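Local coordinates for Thiol:disulfide interchange protein DsbL (Escherichia coli, PDB 3C7M), which introduces disulfide bonds into other periplasmic proteins by handing on its own redox-active disulfide, working with DsbI to form an essential disulfide in AssT, at residues Q92-A103 against F120-M130. Numbering follows the deposited sequence.
Sequences QFKKAKFAYYAA and FIKTGLDAAGM
Tyr100 OH donates a hydrogen bond to Phe120 O (2.8 Å), and Gln92 NE2 donates one to Ala128 O (2.9 Å), so that a side chain near each end of 92-103 reaches a main-chain carbonyl of 120-130. The second bond is nearly straight (167° at the hydrogen) and lies in the Gln92 amide plane, although NE2 stands above the plane of the carbonyl it meets. Ala128 O also accepts a hydrogen bond from a water, which in turn accepts one from Lys95 NZ, giving this carbonyl two partners where its helix ends in a Schellman motif, with Gly129 at positive phi. Gln92 OE1 is hydrogen-bonded to Lys78 of helix 65-81. Besides its hydrogen bond, Tyr100 makes an offset stack with Phe120, the planes within 10° of parallel and Tyr100 CE1 over the centre of the Phe120 ring, 3.4 Å from Phe120 CZ. Phe120 CG lies anti to the backbone N, which carries the ring over Tyr100. The far end of the tyrosine ring lies against Gly124, whose CA is 3.4 Å from Tyr100 CZ. Thr123 packs obliquely against the same ring, and the Lys95 chain runs along Ala127 O. Small residues form the closest backbone approach: Ala96 CA and Gly124 CA come within 4.4 Å, and Ala99 CB meets Ala127 CB at a tight 3.4 Å. The axes of the two segments therefore come within 7.6 Å, crossing at 136° between their N-to-C directions. Both belong to the helical part of this DsbA-like thioredoxin fold. Phe93 and Lys97 turn from the interface to pack on Phe25 of strand 20-25, helix 65-81 touches both segments, and Leu125 and Met130 rest against helix 132-139.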
ATOM      1  N   GLN A  92       6.245  -4.131  11.257  1.00 12.04           N
ATOM      2  CA  GLN A  92       5.335  -3.234  11.965  1.00 11.41           C
ATOM      3  C   GLN A  92       4.271  -2.662  11.027  1.00 10.95           C
ATOM      4  O   GLN A  92       3.110  -2.514  11.415  1.00 10.00           O
ATOM      5  CB  GLN A  92       6.116  -2.134  12.678  1.00 11.95           C
ATOM      6  CG  GLN A  92       6.916  -2.667  13.868  1.00 12.37           C
ATOM      7  CD  GLN A  92       7.688  -1.581  14.584  1.00 14.39           C
ATOM      8  OE1 GLN A  92       8.738  -1.139  14.116  1.00 15.60           O
ATOM      9  NE2 GLN A  92       7.177  -1.151  15.733  1.00 14.49           N
ATOM     10  N   PHE A  93       4.660  -2.364   9.790  1.00 10.16           N
ATOM     11  CA  PHE A  93       3.693  -1.901   8.793  1.00  9.75           C
ATOM     12  C   PHE A  93       2.589  -2.937   8.611  1.00  9.94           C
ATOM     13  O   PHE A  93       1.405  -2.599   8.643  1.00 10.24           O
ATOM     14  CB  PHE A  93       4.370  -1.599   7.452  1.00  9.66           C
ATOM     15  CG  PHE A  93       3.412  -1.523   6.294  1.00  9.78           C
ATOM     16  CD1 PHE A  93       2.566  -0.428   6.145  1.00 10.06           C
ATOM     17  CD2 PHE A  93       3.351  -2.549   5.355  1.00  9.68           C
ATOM     18  CE1 PHE A  93       1.683  -0.347   5.084  1.00 10.32           C
ATOM     19  CE2 PHE A  93       2.471  -2.479   4.281  1.00  9.10           C
ATOM     20  CZ  PHE A  93       1.629  -1.376   4.145  1.00  8.95           C
ATOM     21  N   LYS A  94       2.981  -4.199   8.424  1.00 10.20           N
ATOM     22  CA  LYS A  94       2.020  -5.275   8.225  1.00 10.61           C
ATOM     23  C   LYS A  94       1.021  -5.355   9.383  1.00  9.99           C
ATOM     24  O   LYS A  94      -0.188  -5.483   9.169  1.00 10.49           O
ATOM     25  CB  LYS A  94       2.749  -6.603   8.056  1.00 11.00           C
ATOM     26  CG  LYS A  94       1.823  -7.757   7.790  1.00 12.71           C
ATOM     27  CD  LYS A  94       2.591  -9.015   7.425  1.00 14.68           C
ATOM     28  CE  LYS A  94       1.681 -10.223   7.539  1.00 17.82           C
ATOM     29  NZ  LYS A  94       2.313 -11.408   6.887  1.00 20.32           N
ATOM     30  N   LYS A  95       1.529  -5.236  10.603  1.00  9.87           N
ATOM     31  CA  LYS A  95       0.680  -5.311  11.783  1.00  9.64           C
ATOM     32  C   LYS A  95      -0.330  -4.172  11.811  1.00  9.36           C
ATOM     33  O   LYS A  95      -1.519  -4.396  12.062  1.00  9.44           O
ATOM     34  CB  LYS A  95       1.531  -5.306  13.049  1.00 10.05           C
ATOM     35  CG  LYS A  95       2.343  -6.581  13.233  1.00 11.25           C
ATOM     36  CD  LYS A  95       3.208  -6.520  14.477  1.00 15.82           C
ATOM     37  CE  LYS A  95       4.045  -7.785  14.633  1.00 19.29           C
ATOM     38  NZ  LYS A  95       4.946  -7.676  15.822  1.00 22.02           N
ATOM     39  N   ALA A  96       0.140  -2.952  11.553  1.00  9.12           N
ATOM     40  CA  ALA A  96      -0.764  -1.807  11.527  1.00  8.96           C
ATOM     41  C   ALA A  96      -1.792  -1.922  10.406  1.00  9.22           C
ATOM     42  O   ALA A  96      -2.980  -1.649  10.616  1.00  8.72           O
ATOM     43  CB  ALA A  96       0.010  -0.501  11.405  1.00  8.96           C
ATOM     44  N   LYS A  97      -1.338  -2.332   9.219  1.00  9.57           N
ATOM     45  CA  LYS A  97      -2.220  -2.429   8.058  1.00 10.54           C
ATOM     46  C   LYS A  97      -3.373  -3.389   8.322  1.00 10.01           C
ATOM     47  O   LYS A  97      -4.532  -3.057   8.088  1.00  9.52           O
ATOM     48  CB  LYS A  97      -1.435  -2.856   6.818  1.00 11.11           C
ATOM     49  CG  LYS A  97      -2.298  -3.001   5.564  1.00 12.59           C
ATOM     50  CD  LYS A  97      -1.485  -3.419   4.326  1.00 13.28           C
ATOM     51  CE  LYS A  97      -0.638  -4.652   4.578  1.00 16.10           C
ATOM     52  NZ  LYS A  97      -0.205  -5.324   3.300  1.00 19.37           N
ATOM     53  N   PHE A  98      -3.062  -4.565   8.852  1.00 10.02           N
ATOM     54  CA  PHE A  98      -4.132  -5.514   9.114  1.00 10.46           C
ATOM     55  C   PHE A  98      -5.010  -5.132  10.293  1.00 10.37           C
ATOM     56  O   PHE A  98      -6.203  -5.470  10.303  1.00 10.96           O
ATOM     57  CB  PHE A  98      -3.613  -6.945   9.179  1.00 11.03           C
ATOM     58  CG  PHE A  98      -3.356  -7.522   7.824  1.00 11.67           C
ATOM     59  CD1 PHE A  98      -4.420  -7.912   7.012  1.00 12.01           C
ATOM     60  CD2 PHE A  98      -2.063  -7.624   7.334  1.00 13.37           C
ATOM     61  CE1 PHE A  98      -4.191  -8.415   5.742  1.00 12.22           C
ATOM     62  CE2 PHE A  98      -1.828  -8.143   6.069  1.00 13.55           C
ATOM     63  CZ  PHE A  98      -2.894  -8.545   5.279  1.00 12.52           C
ATOM     64  N   ALA A  99      -4.443  -4.401  11.252  1.00 10.17           N
ATOM     65  CA  ALA A  99      -5.238  -3.883  12.363  1.00  9.75           C
ATOM     66  C   ALA A  99      -6.288  -2.899  11.850  1.00  9.44           C
ATOM     67  O   ALA A  99      -7.443  -2.935  12.290  1.00 10.08           O
ATOM     68  CB  ALA A  99      -4.352  -3.228  13.404  1.00 10.33           C
ATOM     69  N   TYR A 100      -5.892  -2.024  10.924  1.00  9.21           N
ATOM     70  CA  TYR A 100      -6.847  -1.080  10.343  1.00  8.64           C
ATOM     71  C   TYR A 100      -7.889  -1.771   9.487  1.00  8.94           C
ATOM     72  O   TYR A 100      -9.062  -1.428   9.555  1.00  9.07           O
ATOM     73  CB  TYR A 100      -6.146   0.022   9.537  1.00  8.61           C
ATOM     74  CG  TYR A 100      -5.474   1.048  10.416  1.00  8.10           C
ATOM     75  CD1 TYR A 100      -6.180   1.700  11.426  1.00  7.92           C
ATOM     76  CD2 TYR A 100      -4.137   1.374  10.231  1.00  8.23           C
ATOM     77  CE1 TYR A 100      -5.559   2.651  12.242  1.00  8.16           C
ATOM     78  CE2 TYR A 100      -3.510   2.315  11.032  1.00  8.23           C
ATOM     79  CZ  TYR A 100      -4.226   2.956  12.037  1.00  8.07           C
ATOM     80  OH  TYR A 100      -3.589   3.890  12.831  1.00  8.37           O
ATOM     81  N   TYR A 101      -7.469  -2.736   8.675  1.00  8.87           N
ATOM     82  CA  TYR A 101      -8.434  -3.465   7.871  1.00  9.04           C
ATOM     83  C   TYR A 101      -9.456  -4.169   8.771  1.00  9.60           C
ATOM     84  O   TYR A 101     -10.659  -4.089   8.518  1.00  9.72           O
ATOM     85  CB  TYR A 101      -7.731  -4.510   7.011  1.00  9.30           C
ATOM     86  CG  TYR A 101      -7.063  -4.045   5.732  1.00  9.29           C
ATOM     87  CD1 TYR A 101      -7.596  -3.011   4.945  1.00  9.85           C
ATOM     88  CD2 TYR A 101      -5.925  -4.701   5.276  1.00  9.68           C
ATOM     89  CE1 TYR A 101      -6.975  -2.632   3.742  1.00  9.76           C
ATOM     90  CE2 TYR A 101      -5.307  -4.337   4.096  1.00  8.81           C
ATOM     91  CZ  TYR A 101      -5.834  -3.307   3.331  1.00  8.83           C
ATOM     92  OH  TYR A 101      -5.215  -2.958   2.147  1.00 11.54           O
ATOM     93  N   ALA A 102      -8.977  -4.844   9.818  1.00  9.21           N
ATOM     94  CA  ALA A 102      -9.881  -5.556  10.734  1.00  9.60           C
ATOM     95  C   ALA A 102     -10.820  -4.588  11.444  1.00 10.24           C
ATOM     96  O   ALA A 102     -12.027  -4.830  11.526  1.00 10.45           O
ATOM     97  CB  ALA A 102      -9.104  -6.395  11.736  1.00 10.12           C
ATOM     98  N   ALA A 103     -10.274  -3.484  11.947  1.00  9.73           N
ATOM     99  CA  ALA A 103     -11.091  -2.504  12.662  1.00  9.90           C
ATOM    100  C   ALA A 103     -12.167  -1.916  11.756  1.00 10.06           C
ATOM    101  O   ALA A 103     -13.343  -1.920  12.104  1.00  9.72           O
ATOM    102  CB  ALA A 103     -10.213  -1.399  13.267  1.00  9.95           C
ATOM    103  N   PHE A 120      -7.720   6.806  16.209  1.00  8.97           N
ATOM    104  CA  PHE A 120      -7.361   6.119  14.972  1.00  8.65           C
ATOM    105  C   PHE A 120      -5.877   5.758  14.968  1.00  8.68           C
ATOM    106  O   PHE A 120      -5.495   4.620  14.690  1.00  8.76           O
ATOM    107  CB  PHE A 120      -7.695   6.953  13.732  1.00  8.86           C
ATOM    108  CG  PHE A 120      -7.316   6.277  12.448  1.00  8.35           C
ATOM    109  CD1 PHE A 120      -8.204   5.401  11.825  1.00  7.75           C
ATOM    110  CD2 PHE A 120      -6.063   6.490  11.870  1.00  8.75           C
ATOM    111  CE1 PHE A 120      -7.872   4.747  10.646  1.00  9.29           C
ATOM    112  CE2 PHE A 120      -5.714   5.834  10.681  1.00  8.64           C
ATOM    113  CZ  PHE A 120      -6.623   4.969  10.063  1.00  8.76           C
ATOM    114  N   ILE A 121      -5.039   6.732  15.285  1.00  8.43           N
ATOM    115  CA  ILE A 121      -3.596   6.500  15.305  1.00  9.11           C
ATOM    116  C   ILE A 121      -3.243   5.384  16.305  1.00  9.46           C
ATOM    117  O   ILE A 121      -2.425   4.506  15.998  1.00  9.56           O
ATOM    118  CB  ILE A 121      -2.841   7.813  15.583  1.00  9.10           C
ATOM    119  CG1 ILE A 121      -2.902   8.719  14.345  1.00 10.25           C
ATOM    120  CG2 ILE A 121      -1.391   7.540  15.968  1.00  9.67           C
ATOM    121  CD1 ILE A 121      -2.594  10.184  14.636  1.00 12.30           C
ATOM    122  N   LYS A 122      -3.885   5.409  17.477  0.70  9.79           N
ATOM    123  CA  LYS A 122      -3.619   4.423  18.531  0.70 10.36           C
ATOM    124  C   LYS A 122      -3.853   3.000  18.030  0.70  9.74           C
ATOM    125  O   LYS A 122      -3.067   2.095  18.321  0.70  9.96           O
ATOM    126  CB  LYS A 122      -4.495   4.692  19.764  0.70 10.53           C
ATOM    127  CG  LYS A 122      -4.204   3.771  20.939  0.70 12.03           C
ATOM    128  CD  LYS A 122      -4.909   4.234  22.209  0.70 11.97           C
ATOM    129  CE  LYS A 122      -4.429   3.444  23.428  0.70 15.05           C
ATOM    130  NZ  LYS A 122      -4.920   2.038  23.399  0.70 16.86           N
ATOM    131  N   THR A 123      -4.925   2.802  17.266  1.00  9.54           N
ATOM    132  CA  THR A 123      -5.263   1.475  16.768  1.00  9.75           C
ATOM    133  C   THR A 123      -4.084   0.886  15.998  1.00  9.71           C
ATOM    134  O   THR A 123      -3.661  -0.247  16.251  1.00 10.17           O
ATOM    135  CB  THR A 123      -6.517   1.503  15.895  1.00  9.89           C
ATOM    136  OG1 THR A 123      -7.650   1.790  16.725  1.00 10.76           O
ATOM    137  CG2 THR A 123      -6.722   0.151  15.214  1.00 10.06           C
ATOM    138  N   GLY A 124      -3.515   1.689  15.105  1.00  9.37           N
ATOM    139  CA  GLY A 124      -2.392   1.236  14.297  1.00  9.92           C
ATOM    140  C   GLY A 124      -1.108   1.080  15.071  1.00 10.00           C
ATOM    141  O   GLY A 124      -0.411   0.072  14.917  1.00 10.54           O
ATOM    142  N   LEU A 125      -0.796   2.077  15.901  1.00  9.58           N
ATOM    143  CA  LEU A 125       0.457   2.065  16.660  1.00  9.81           C
ATOM    144  C   LEU A 125       0.486   0.947  17.695  1.00 10.00           C
ATOM    145  O   LEU A 125       1.505   0.261  17.843  1.00 10.19           O
ATOM    146  CB  LEU A 125       0.734   3.420  17.316  1.00 10.03           C
ATOM    147  CG  LEU A 125       0.931   4.621  16.392  1.00 10.08           C
ATOM    148  CD1 LEU A 125       1.310   5.817  17.240  1.00 11.65           C
ATOM    149  CD2 LEU A 125       1.989   4.339  15.314  1.00 10.14           C
ATOM    150  N   ASP A 126      -0.620   0.754  18.411  1.00 10.19           N
ATOM    151  CA  ASP A 126      -0.687  -0.338  19.391  1.00 11.29           C
ATOM    152  C   ASP A 126      -0.428  -1.688  18.731  1.00 11.41           C
ATOM    153  O   ASP A 126       0.311  -2.513  19.264  1.00 12.05           O
ATOM    154  CB  ASP A 126      -2.043  -0.366  20.098  1.00 11.54           C
ATOM    155  CG  ASP A 126      -2.161   0.688  21.193  1.00 13.43           C
ATOM    156  OD1 ASP A 126      -1.195   1.442  21.448  1.00 14.90           O
ATOM    157  OD2 ASP A 126      -3.245   0.754  21.807  1.00 16.19           O
ATOM    158  N   ALA A 127      -1.029  -1.903  17.563  1.00 11.36           N
ATOM    159  CA  ALA A 127      -0.865  -3.164  16.849  1.00 11.64           C
ATOM    160  C   ALA A 127       0.587  -3.342  16.405  1.00 11.73           C
ATOM    161  O   ALA A 127       1.128  -4.455  16.408  1.00 12.07           O
ATOM    162  CB  ALA A 127      -1.799  -3.215  15.653  1.00 11.52           C
ATOM    163  N   ALA A 128       1.218  -2.237  16.031  1.00 11.54           N
ATOM    164  CA  ALA A 128       2.599  -2.268  15.571  1.00 11.94           C
ATOM    165  C   ALA A 128       3.611  -2.330  16.720  1.00 11.98           C
ATOM    166  O   ALA A 128       4.789  -2.627  16.498  1.00 13.05           O
ATOM    167  CB  ALA A 128       2.875  -1.079  14.680  1.00 11.79           C
ATOM    168  N   GLY A 129       3.156  -2.049  17.940  1.00 12.01           N
ATOM    169  CA  GLY A 129       4.050  -1.984  19.101  1.00 12.23           C
ATOM    170  C   GLY A 129       4.900  -0.724  19.145  1.00 12.43           C
ATOM    171  O   GLY A 129       6.003  -0.728  19.714  1.00 13.55           O
ATOM    172  N   MET A 130       4.394   0.361  18.558  1.00 11.96           N
ATOM    173  CA  MET A 130       5.097   1.637  18.557  1.00 12.02           C
ATOM    174  C   MET A 130       4.393   2.619  19.478  1.00 11.59           C
ATOM    175  O   MET A 130       3.157   2.693  19.493  1.00 11.40           O
ATOM    176  CB  MET A 130       5.204   2.217  17.133  1.00 11.80           C
ATOM    177  CG  MET A 130       5.883   3.592  17.083  1.00 12.88           C
ATOM    178  SD  MET A 130       6.112   4.246  15.416  1.00 13.81           S
ATOM    179  CE  MET A 130       7.657   3.487  14.944  1.00 16.14           C
TER
HETATM  180  O   HOH W   1       5.990  -5.270  16.907  1.00 36.99           O